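Side-chain contacts in putative polyketide synthase (Brevibacillus brevis, PDB 6HP2), which contains, in the piece described here, an O-methyltransferase domain that binds S-adenosyl-L-homocysteine, and as a whole multienzyme probably takes part in making the antibiotic bacillaene: residues A[108-113]-A[146-151]; A[226-231]-A[304-309]; A[242-247]-A[314-319]; A[253-258]-A[271-276]. One frame throughout, in Å; residues are numbered along the deposited sequence.

Contact 1 of 4, residues A[108-113]-A[146-151]; sequences TDVIQI and ARAKIF
Val110 packs against Ala148 and Ile150 in a buried, wholly apolar helix-on-sheet contact inside the Rossmann-like methyltransferase domain. Helix 108-116 lies against the sheet here, and strand 148-152 is the outermost strand on that side, next to strand 121-126. The backbones come closest at Val110 and Ala148, whose CA atoms are 6.6 Å apart.

The bridging group is one branch of the valine. Val110 CG1 stands 4.0 Å from Ala148 CB and, further along the strand, 4.2 Å from Ile150 CG1. A chi1 of 164° puts that methyl opposite the backbone nitrogen and brings it to both partners. Ala148 and Ile150 are two apart in the strand, and in both the CB is directed at the helix, whereas that of Lys149 between them is directed away. Ile150 offers the methylene CG1 of its longer branch, and its side chain runs at a slant to that of Val110.

Ile139 of helix 129-141 packs on Ala148 and Ile150, so a second helix covers the same strand beside helix 108-116, while Asp101 of strand 98-101 touches Val110. Ile150 also leans on Thr126, a residue that binds S-adenosyl-L-homocysteine, and the side chain of Ile150 is about 9 Å from the bound ligand.

No hydrogen bond joins the two segments. Their attachment therefore rests on dispersion and the exclusion of water, which depend on shape and burial and set no precise bond direction between helix and strand.

Contact 2 of 4, residues A[226-231]-A[304-309]; sequences ELLAEH and EWNASK
Asn306 reaches across from helix 299-310 with its amide nitrogen foremost and touches the last turn of helix 221-230. Asn306 ND2 lies 3.8 Å from Leu228 CB, and the backbone Ala229 N is at the same distance from Asn306 ND2. The methyl of Ala229 is a little further off, with its CB 4.2 Å from Asn306 ND2. These are van der Waals approaches; no hydrogen bond spans the two segments. The backbones are nearest at Ala229 and Asn306, their CA atoms 7.7 Å apart.

The amide is positioned by the strand next to it. Its ND2 donates to the carbonyl oxygen of Leu233, and its OD1 accepts from the backbone nitrogen of Ile235, so both ends of the group are tied to the chain at 233-235. A chi1 of -70° sets CG opposite the carbonyl carbon, from where the amide reaches helix 221-230. Ile235 also packs on Leu228, and Arg302, one turn before Asn306, bonds through NE to the carbonyl oxygen of Ala229.

The contact thus joins two helices by way of strand 233-240. Because its hydrogen bonds go to strand backbone, this buried amide can present its nitrogen to Leu228 and Ala229 with its polar atoms satisfied.

Contact 3 of 4, residues A[242-247]-A[314-319]; sequences SPQIAN and RPYPEA
Gln244 OE1 accepts a hydrogen bond of 2.9 Å from a water, and this water takes a weak one from the backbone at 3.4 Å, Tyr316 N being the donor. The water thus links the side chain of Gln244, in helix 242-249, to the first turn of helix 316-326. No direct hydrogen bond joins the two segments.

The amide of Gln244 is packed against carbon. Its NE2 approaches Pro317 CG to 3.3 Å, the shortest distance across the contact, and Pro317 CD at 3.7 Å; the two side chains meet from opposite directions. Gln244 OE1 is 4.0 Å from Tyr316 CB. A bend in the glutamine chain at chi2, 66°, folds the amide over so that it meets the proline and the tyrosine stem together. The amide plane is inclined by 31° to the phenol ring.

Tyr316 is directed into the protein: its hydroxyl bonds to Glu82 OE2, and its ring packs on Met83 and Val86 of helix 70-88. Pro315 occupies the N-cap position of helix 316-326, and Arg314, in the strand just before it, forms a salt bridge through NH2 with Glu318 OE2 of the helix. Strand 314-315, at one edge of the main sheet, pairs with strand 233-240, so the contact lies where the sheet edge passes into the helix.

A buried amide laid against proline and tyrosine carbon, joined to the opposite backbone through one water, implies a partly indirect junction: packing supplies the fit and the water adds a polar link that is weak on the tyrosine side.

Contact 4 of 4, residues A[253-258]-A[271-276]; sequences DVEQYI and NTVNQS
The segments of helix 254-258 and helix 263-281 run almost antiparallel, with 172° between their N-to-C directions and 11.5 Å between their short axes at closest approach. The longer helix is kinked at 271-272, where the backbone nitrogens have no bond to the turn before. The backbones come nearest at Val254 and Val273, with CA atoms 7.8 Å apart.

Val273 is the hub of the contact and uses both methyls. Its CG2 lies 4.0 Å from Val254 CG2, and the two valine side chains pass alongside each other, pointing in opposite directions. A chi1 of 65° sets Val254 CG2 opposite the backbone nitrogen and brings this methyl to Val273. One turn further along, Ile258 CD1 reaches Val273 CG2 at 4.4 Å. Glu255 approaches the other branch by the end of its chain, with OE2 4.2 Å from Val273 CG1 at the margin of the patch.

Helix 254-258 comes soon before helix 263-281, so the chain doubles back in a helical hairpin. Val254 also touches Ser60 of helix 59-64, and Asp253 at the N-cap position makes a salt bridge to Arg61. Leu249 of helix 242-249 packs on Thr272 and Ser276 of the longer helix.

Contacts 1, 2 and 3 are buried, though contact 3 has an exposed proline at its margin, while contact 4 is only partly buried and joins two helices, with no strand taking part. Contacts 1 and 3 reach opposite edges of the same main sheet, at strands 148-152 and 314-315. Purely apolar packing serves the first, contact 4 is mostly aliphatic with a carboxylate oxygen at its rim, and contacts 2 and 3 each put an amide against carbon: one tied to strand backbone, the other reaching a helix start through water. Contacts 2 and 3 are joined by chain continuity from helix 299-310 into strand 314-315, and contact 4 nests inside the loops that both close.

Contact 1 of 4, residues A[108-113]-A[146-151]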
# COMPACT_ATOMS: atom_id res chain seq x y z
N THR A 108 9.58 -6.93 2.17
CA THR A 108 10.00 -6.27 3.40
C THR A 108 8.99 -6.46 4.53
O THR A 108 9.39 -6.78 5.65
CB THR A 108 10.24 -4.78 3.11
OG1 THR A 108 11.32 -4.66 2.14
CG2 THR A 108 10.68 -4.03 4.37
N ASP A 109 7.69 -6.24 4.25
CA ASP A 109 6.68 -6.44 5.30
C ASP A 109 6.48 -7.91 5.63
O ASP A 109 6.29 -8.29 6.80
CB ASP A 109 5.32 -5.82 4.91
CG ASP A 109 5.36 -4.30 4.87
OD1 ASP A 109 5.87 -3.67 5.83
OD2 ASP A 109 4.96 -3.72 3.85
N VAL A 110 6.49 -8.77 4.62
CA VAL A 110 6.46 -10.21 4.89
C VAL A 110 7.54 -10.61 5.89
O VAL A 110 7.29 -11.37 6.84
CB VAL A 110 6.59 -11.00 3.58
CG1 VAL A 110 6.96 -12.45 3.84
CG2 VAL A 110 5.31 -10.93 2.81
N ILE A 111 8.73 -10.06 5.71
CA ILE A 111 9.88 -10.39 6.51
C ILE A 111 9.82 -9.71 7.86
O ILE A 111 10.08 -10.35 8.88
CB ILE A 111 11.18 -9.99 5.76
CG1 ILE A 111 11.48 -11.00 4.68
CG2 ILE A 111 12.35 -9.83 6.75
CD1 ILE A 111 12.42 -10.44 3.62
N GLN A 112 9.59 -8.39 7.87
CA GLN A 112 9.64 -7.66 9.13
C GLN A 112 8.52 -8.08 10.09
O GLN A 112 8.73 -8.09 11.32
CB GLN A 112 9.58 -6.15 8.90
CG GLN A 112 10.89 -5.55 8.30
CD GLN A 112 10.75 -4.04 8.03
OE1 GLN A 112 9.64 -3.45 8.11
NE2 GLN A 112 11.83 -3.42 7.68
N ILE A 113 7.31 -8.40 9.57
CA ILE A 113 6.23 -8.85 10.47
C ILE A 113 6.64 -10.18 11.12
O ILE A 113 6.42 -10.40 12.33
CB ILE A 113 4.89 -8.98 9.73
CG1 ILE A 113 4.36 -7.63 9.33
CG2 ILE A 113 3.87 -9.74 10.61
CD1 ILE A 113 3.22 -7.70 8.37
N ALA A 146 10.80 -21.06 7.88
CA ALA A 146 9.72 -21.87 8.44
C ALA A 146 8.46 -21.07 8.68
O ALA A 146 7.39 -21.65 8.93
CB ALA A 146 10.14 -22.53 9.77
N ARG A 147 8.54 -19.75 8.59
CA ARG A 147 7.36 -18.92 8.86
C ARG A 147 7.06 -17.87 7.81
O ARG A 147 6.00 -17.24 7.87
CB ARG A 147 7.52 -18.22 10.20
CG ARG A 147 7.45 -19.18 11.36
CD ARG A 147 7.48 -18.44 12.66
NE ARG A 147 8.72 -17.69 12.87
CZ ARG A 147 8.84 -16.37 12.78
NH1 ARG A 147 7.77 -15.60 12.48
NH2 ARG A 147 10.02 -15.81 13.07
N ALA A 148 7.92 -17.66 6.85
CA ALA A 148 7.69 -16.65 5.81
C ALA A 148 8.02 -17.27 4.48
O ALA A 148 9.01 -18.00 4.38
CB ALA A 148 8.54 -15.43 6.02
N LYS A 149 7.15 -17.04 3.48
CA LYS A 149 7.37 -17.62 2.17
C LYS A 149 6.76 -16.68 1.13
O LYS A 149 5.64 -16.18 1.32
CB LYS A 149 6.78 -19.01 2.04
CG LYS A 149 7.19 -19.72 0.75
CD LYS A 149 6.60 -21.13 0.68
CE LYS A 149 7.15 -21.90 -0.52
NZ LYS A 149 6.69 -23.32 -0.54
N ILE A 150 7.48 -16.48 0.03
CA ILE A 150 6.98 -15.62 -1.05
C ILE A 150 6.79 -16.44 -2.32
O ILE A 150 7.65 -17.27 -2.66
CB ILE A 150 7.92 -14.44 -1.30
CG1 ILE A 150 7.85 -13.52 -0.08
CG2 ILE A 150 7.54 -13.72 -2.58
CD1 ILE A 150 8.99 -12.52 0.00
N PHE A 151 5.68 -16.22 -3.00
CA PHE A 151 5.33 -16.98 -4.20
C PHE A 151 5.29 -16.03 -5.42
O PHE A 151 4.81 -14.92 -5.31
CB PHE A 151 3.94 -17.65 -4.08
CG PHE A 151 3.76 -18.49 -2.86
CD1 PHE A 151 3.29 -17.93 -1.70
CD2 PHE A 151 4.01 -19.83 -2.90
CE1 PHE A 151 3.11 -18.69 -0.55
CE2 PHE A 151 3.84 -20.63 -1.76
CZ PHE A 151 3.36 -20.05 -0.58

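Contact 2 of 4, residues A[226-231]-A[304-309]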
# COMPACT_ATOMS: atom_id res chain seq x y z
N GLU A 226 -19.09 -0.38 -4.60
CA GLU A 226 -19.72 -1.59 -5.12
C GLU A 226 -18.78 -2.79 -5.20
O GLU A 226 -19.21 -3.93 -4.96
CB GLU A 226 -20.32 -1.27 -6.48
CG GLU A 226 -21.50 -0.28 -6.38
CD GLU A 226 -21.96 0.26 -7.75
OE1 GLU A 226 -21.45 -0.15 -8.82
OE2 GLU A 226 -22.80 1.17 -7.72
N LEU A 227 -17.52 -2.55 -5.56
CA LEU A 227 -16.55 -3.62 -5.63
C LEU A 227 -16.37 -4.26 -4.25
O LEU A 227 -16.40 -5.48 -4.10
CB LEU A 227 -15.21 -3.09 -6.14
CG LEU A 227 -14.00 -4.04 -6.10
CD1 LEU A 227 -14.27 -5.21 -7.04
CD2 LEU A 227 -12.73 -3.30 -6.51
N LEU A 228 -16.18 -3.43 -3.23
CA LEU A 228 -16.03 -3.94 -1.87
C LEU A 228 -17.30 -4.62 -1.40
O LEU A 228 -17.26 -5.75 -0.95
CB LEU A 228 -15.63 -2.83 -0.91
CG LEU A 228 -14.32 -2.16 -1.21
CD1 LEU A 228 -14.08 -1.04 -0.20
CD2 LEU A 228 -13.14 -3.13 -1.17
N ALA A 229 -18.46 -3.93 -1.52
CA ALA A 229 -19.73 -4.49 -1.08
C ALA A 229 -20.00 -5.82 -1.77
O ALA A 229 -20.50 -6.77 -1.16
CB ALA A 229 -20.91 -3.52 -1.38
N GLU A 230 -19.62 -5.94 -3.05
CA GLU A 230 -19.89 -7.19 -3.79
C GLU A 230 -19.14 -8.36 -3.17
O GLU A 230 -19.62 -9.50 -3.20
CB GLU A 230 -19.49 -7.05 -5.25
CG GLU A 230 -19.74 -8.31 -6.04
CD GLU A 230 -21.23 -8.53 -6.27
OE1 GLU A 230 -21.98 -7.53 -6.32
OE2 GLU A 230 -21.65 -9.72 -6.35
N HIS A 231 -17.96 -8.10 -2.59
CA HIS A 231 -17.20 -9.18 -1.95
C HIS A 231 -17.27 -9.13 -0.43
O HIS A 231 -16.32 -9.50 0.25
CB HIS A 231 -15.78 -9.12 -2.48
CG HIS A 231 -15.72 -9.32 -3.96
ND1 HIS A 231 -15.82 -10.57 -4.54
CD2 HIS A 231 -15.79 -8.43 -4.98
CE1 HIS A 231 -15.86 -10.43 -5.86
NE2 HIS A 231 -15.81 -9.15 -6.14
N GLU A 304 -24.30 1.34 1.42
CA GLU A 304 -24.61 2.57 2.14
C GLU A 304 -23.55 2.84 3.19
O GLU A 304 -23.15 3.99 3.38
CB GLU A 304 -26.02 2.46 2.78
CG GLU A 304 -27.08 2.34 1.70
CD GLU A 304 -28.48 2.19 2.27
OE1 GLU A 304 -29.44 2.51 1.52
OE2 GLU A 304 -28.60 1.76 3.45
N TRP A 305 -23.05 1.79 3.83
CA TRP A 305 -21.97 2.00 4.79
C TRP A 305 -20.72 2.54 4.10
O TRP A 305 -20.09 3.52 4.54
CB TRP A 305 -21.66 0.68 5.48
CG TRP A 305 -20.65 0.81 6.56
CD1 TRP A 305 -19.31 0.72 6.45
CD2 TRP A 305 -20.92 1.13 7.94
NE1 TRP A 305 -18.73 0.91 7.67
CE2 TRP A 305 -19.70 1.17 8.61
CE3 TRP A 305 -22.10 1.38 8.67
CZ2 TRP A 305 -19.59 1.45 9.98
CZ3 TRP A 305 -22.00 1.65 10.03
CH2 TRP A 305 -20.76 1.69 10.67
N ASN A 306 -20.34 1.91 3.00
CA ASN A 306 -19.12 2.34 2.32
C ASN A 306 -19.25 3.76 1.79
O ASN A 306 -18.28 4.54 1.84
CB ASN A 306 -18.79 1.35 1.22
CG ASN A 306 -18.33 -0.01 1.78
OD1 ASN A 306 -17.93 -0.13 2.95
ND2 ASN A 306 -18.42 -1.03 0.95
N ALA A 307 -20.44 4.13 1.28
CA ALA A 307 -20.62 5.45 0.73
C ALA A 307 -20.47 6.50 1.82
O ALA A 307 -19.92 7.57 1.59
CB ALA A 307 -22.00 5.57 0.08
N SER A 308 -21.00 6.21 3.02
CA SER A 308 -20.89 7.12 4.15
C SER A 308 -19.44 7.32 4.57
O SER A 308 -19.00 8.44 4.89
CB SER A 308 -21.73 6.57 5.32
OG SER A 308 -21.56 7.34 6.49
N LYS A 309 -18.68 6.23 4.66
CA LYS A 309 -17.28 6.38 4.99
C LYS A 309 -16.54 7.21 3.94
O LYS A 309 -15.67 8.03 4.29
CB LYS A 309 -16.63 4.98 5.09
CG LYS A 309 -17.20 4.18 6.29
CD LYS A 309 -16.59 4.72 7.58
CE LYS A 309 -17.16 3.97 8.79
NZ LYS A 309 -16.36 4.30 10.00

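Contact 3 of 4, residues A[242-247]-A[314-319]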
# COMPACT_ATOMS: atom_id res chain seq x y z
N SER A 242 -3.66 12.31 0.25
CA SER A 242 -3.33 13.03 -0.99
C SER A 242 -2.51 14.31 -0.82
O SER A 242 -1.51 14.49 -1.52
CB SER A 242 -4.59 13.32 -1.81
OG SER A 242 -5.44 12.19 -1.87
N PRO A 243 -2.89 15.20 0.11
CA PRO A 243 -2.07 16.42 0.20
C PRO A 243 -0.63 16.14 0.62
O PRO A 243 0.29 16.72 0.06
CB PRO A 243 -2.79 17.27 1.26
CG PRO A 243 -4.13 16.64 1.45
CD PRO A 243 -3.94 15.19 1.15
N GLN A 244 -0.45 15.26 1.60
CA GLN A 244 0.88 14.94 2.09
C GLN A 244 1.74 14.26 1.01
O GLN A 244 2.93 14.55 0.89
CB GLN A 244 0.81 14.07 3.34
CG GLN A 244 0.27 14.79 4.56
CD GLN A 244 -1.19 15.17 4.41
OE1 GLN A 244 -1.99 14.41 3.87
NE2 GLN A 244 -1.55 16.35 4.90
N ILE A 245 1.14 13.38 0.23
CA ILE A 245 1.87 12.70 -0.84
C ILE A 245 2.30 13.73 -1.86
O ILE A 245 3.47 13.77 -2.26
CB ILE A 245 1.01 11.66 -1.55
CG1 ILE A 245 0.59 10.60 -0.56
CG2 ILE A 245 1.78 11.04 -2.71
CD1 ILE A 245 1.73 9.81 0.02
N ALA A 246 1.36 14.56 -2.28
CA ALA A 246 1.71 15.62 -3.22
C ALA A 246 2.81 16.52 -2.66
O ALA A 246 3.66 17.01 -3.42
CB ALA A 246 0.45 16.47 -3.57
N ASN A 247 2.84 16.76 -1.34
CA ASN A 247 3.95 17.54 -0.78
C ASN A 247 5.30 16.86 -1.03
O ASN A 247 6.28 17.51 -1.38
CB ASN A 247 3.82 17.73 0.72
CG ASN A 247 2.69 18.63 1.11
OD1 ASN A 247 2.26 19.46 0.33
ND2 ASN A 247 2.23 18.50 2.34
N ARG A 314 -10.86 10.49 6.48
CA ARG A 314 -10.14 11.14 7.56
C ARG A 314 -8.87 11.73 7.00
O ARG A 314 -8.15 11.03 6.30
CB ARG A 314 -9.79 10.14 8.68
CG ARG A 314 -11.02 9.45 9.27
CD ARG A 314 -10.68 8.60 10.47
NE ARG A 314 -10.10 9.40 11.54
CZ ARG A 314 -9.75 8.91 12.73
NH1 ARG A 314 -9.93 7.62 13.00
NH2 ARG A 314 -9.24 9.71 13.64
N PRO A 315 -8.55 12.98 7.32
CA PRO A 315 -7.22 13.52 6.95
C PRO A 315 -6.08 12.77 7.63
O PRO A 315 -6.12 12.48 8.84
CB PRO A 315 -7.26 15.00 7.38
CG PRO A 315 -8.77 15.31 7.55
CD PRO A 315 -9.43 13.99 7.97
N TYR A 316 -5.03 12.42 6.90
CA TYR A 316 -3.89 11.70 7.49
C TYR A 316 -3.26 12.37 8.72
O TYR A 316 -2.86 11.69 9.66
CB TYR A 316 -2.85 11.43 6.38
CG TYR A 316 -1.59 10.73 6.81
CD1 TYR A 316 -1.54 9.35 6.95
CD2 TYR A 316 -0.42 11.45 7.04
CE1 TYR A 316 -0.38 8.71 7.32
CE2 TYR A 316 0.75 10.82 7.41
CZ TYR A 316 0.76 9.45 7.55
OH TYR A 316 1.91 8.80 7.92
N PRO A 317 -3.16 13.74 8.68
CA PRO A 317 -2.60 14.34 9.90
C PRO A 317 -3.43 14.04 11.12
O PRO A 317 -2.85 13.91 12.22
CB PRO A 317 -2.59 15.83 9.61
CG PRO A 317 -2.54 15.89 8.05
CD PRO A 317 -3.42 14.76 7.63
N GLU A 318 -4.75 13.90 10.96
CA GLU A 318 -5.61 13.62 12.10
C GLU A 318 -5.40 12.20 12.58
O GLU A 318 -5.30 11.96 13.78
CB GLU A 318 -7.09 13.86 11.76
CG GLU A 318 -8.07 13.48 12.86
CD GLU A 318 -9.53 13.47 12.40
OE1 GLU A 318 -9.92 14.34 11.58
OE2 GLU A 318 -10.28 12.57 12.83
N ALA A 319 -5.34 11.25 11.63
CA ALA A 319 -5.05 9.86 11.97
C ALA A 319 -3.65 9.68 12.56
O ALA A 319 -3.45 8.87 13.48
CB ALA A 319 -5.21 8.99 10.73
O HOH W 1 -4.77 14.72 4.44

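Contact 4 of 4, residues A[253-258]-A[271-276]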
# COMPACT_ATOMS: atom_id res chain seq x y z
N ASP A 253 11.39 20.68 -11.04
CA ASP A 253 12.25 20.48 -12.21
C ASP A 253 12.26 19.03 -12.70
O ASP A 253 13.07 18.70 -13.58
CB ASP A 253 13.68 20.90 -11.88
CG ASP A 253 14.30 20.03 -10.81
OD1 ASP A 253 13.64 19.80 -9.77
OD2 ASP A 253 15.44 19.56 -11.01
N VAL A 254 11.38 18.18 -12.20
CA VAL A 254 11.51 16.75 -12.42
C VAL A 254 11.47 16.43 -13.91
O VAL A 254 12.28 15.64 -14.41
CB VAL A 254 10.44 15.97 -11.61
CG1 VAL A 254 9.05 16.29 -12.11
CG2 VAL A 254 10.72 14.50 -11.70
N GLU A 255 10.59 17.08 -14.66
CA GLU A 255 10.43 16.72 -16.06
C GLU A 255 11.71 17.00 -16.84
O GLU A 255 12.14 16.18 -17.66
CB GLU A 255 9.26 17.48 -16.67
CG GLU A 255 7.94 17.21 -15.97
CD GLU A 255 6.73 17.47 -16.85
OE1 GLU A 255 6.56 18.62 -17.31
OE2 GLU A 255 5.97 16.51 -17.10
N GLN A 256 12.35 18.15 -16.57
CA GLN A 256 13.68 18.42 -17.12
C GLN A 256 14.70 17.42 -16.61
O GLN A 256 15.51 16.88 -17.38
CB GLN A 256 14.10 19.85 -16.76
CG GLN A 256 13.50 20.93 -17.63
CD GLN A 256 14.12 20.97 -19.01
OE1 GLN A 256 15.33 21.18 -19.15
NE2 GLN A 256 13.31 20.77 -20.04
N TYR A 257 14.69 17.17 -15.30
CA TYR A 257 15.71 16.33 -14.69
C TYR A 257 15.75 14.95 -15.34
O TYR A 257 16.81 14.49 -15.76
CB TYR A 257 15.47 16.20 -13.18
CG TYR A 257 16.40 15.20 -12.51
CD1 TYR A 257 17.74 15.45 -12.41
CD2 TYR A 257 15.91 14.02 -11.94
CE1 TYR A 257 18.61 14.54 -11.81
CE2 TYR A 257 16.75 13.12 -11.32
CZ TYR A 257 18.12 13.39 -11.28
OH TYR A 257 19.00 12.50 -10.68
N ILE A 258 14.59 14.29 -15.46
CA ILE A 258 14.60 12.92 -15.92
C ILE A 258 14.93 12.82 -17.41
O ILE A 258 15.33 11.75 -17.87
CB ILE A 258 13.27 12.21 -15.62
CG1 ILE A 258 12.13 12.85 -16.37
CG2 ILE A 258 12.99 12.20 -14.08
CD1 ILE A 258 10.86 12.01 -16.34
N ASN A 271 5.76 6.99 -14.27
CA ASN A 271 4.50 6.72 -13.62
C ASN A 271 4.36 7.55 -12.35
O ASN A 271 3.25 7.97 -11.97
CB ASN A 271 4.38 5.23 -13.28
CG ASN A 271 4.31 4.37 -14.51
OD1 ASN A 271 4.46 4.86 -15.63
ND2 ASN A 271 4.08 3.08 -14.32
N THR A 272 5.48 7.71 -11.61
CA THR A 272 5.45 8.54 -10.41
C THR A 272 5.17 9.98 -10.78
O THR A 272 4.37 10.66 -10.13
CB THR A 272 6.79 8.43 -9.66
OG1 THR A 272 6.98 7.08 -9.27
CG2 THR A 272 6.79 9.35 -8.46
N VAL A 273 5.78 10.46 -11.86
CA VAL A 273 5.47 11.82 -12.33
C VAL A 273 3.97 11.94 -12.65
O VAL A 273 3.30 12.90 -12.26
CB VAL A 273 6.34 12.18 -13.54
CG1 VAL A 273 5.89 13.52 -14.13
CG2 VAL A 273 7.79 12.23 -13.13
N ASN A 274 3.44 10.97 -13.38
CA ASN A 274 2.04 11.03 -13.78
C ASN A 274 1.11 10.99 -12.58
O ASN A 274 0.11 11.69 -12.53
CB ASN A 274 1.72 9.86 -14.71
CG ASN A 274 2.35 10.07 -16.09
OD1 ASN A 274 2.60 11.22 -16.46
ND2 ASN A 274 2.61 8.99 -16.83
N GLN A 275 1.43 10.17 -11.60
CA GLN A 275 0.62 10.14 -10.40
C GLN A 275 0.68 11.45 -9.66
O GLN A 275 -0.33 11.90 -9.09
CB GLN A 275 1.09 8.97 -9.49
CG GLN A 275 0.77 7.63 -10.08
CD GLN A 275 1.51 6.50 -9.35
OE1 GLN A 275 1.75 6.59 -8.14
NE2 GLN A 275 1.92 5.48 -10.08
N SER A 276 1.87 12.08 -9.62
CA SER A 276 2.02 13.40 -8.98
C SER A 276 1.11 14.45 -9.62
O SER A 276 0.44 15.24 -8.94
CB SER A 276 3.48 13.86 -9.10
OG SER A 276 3.66 15.18 -8.62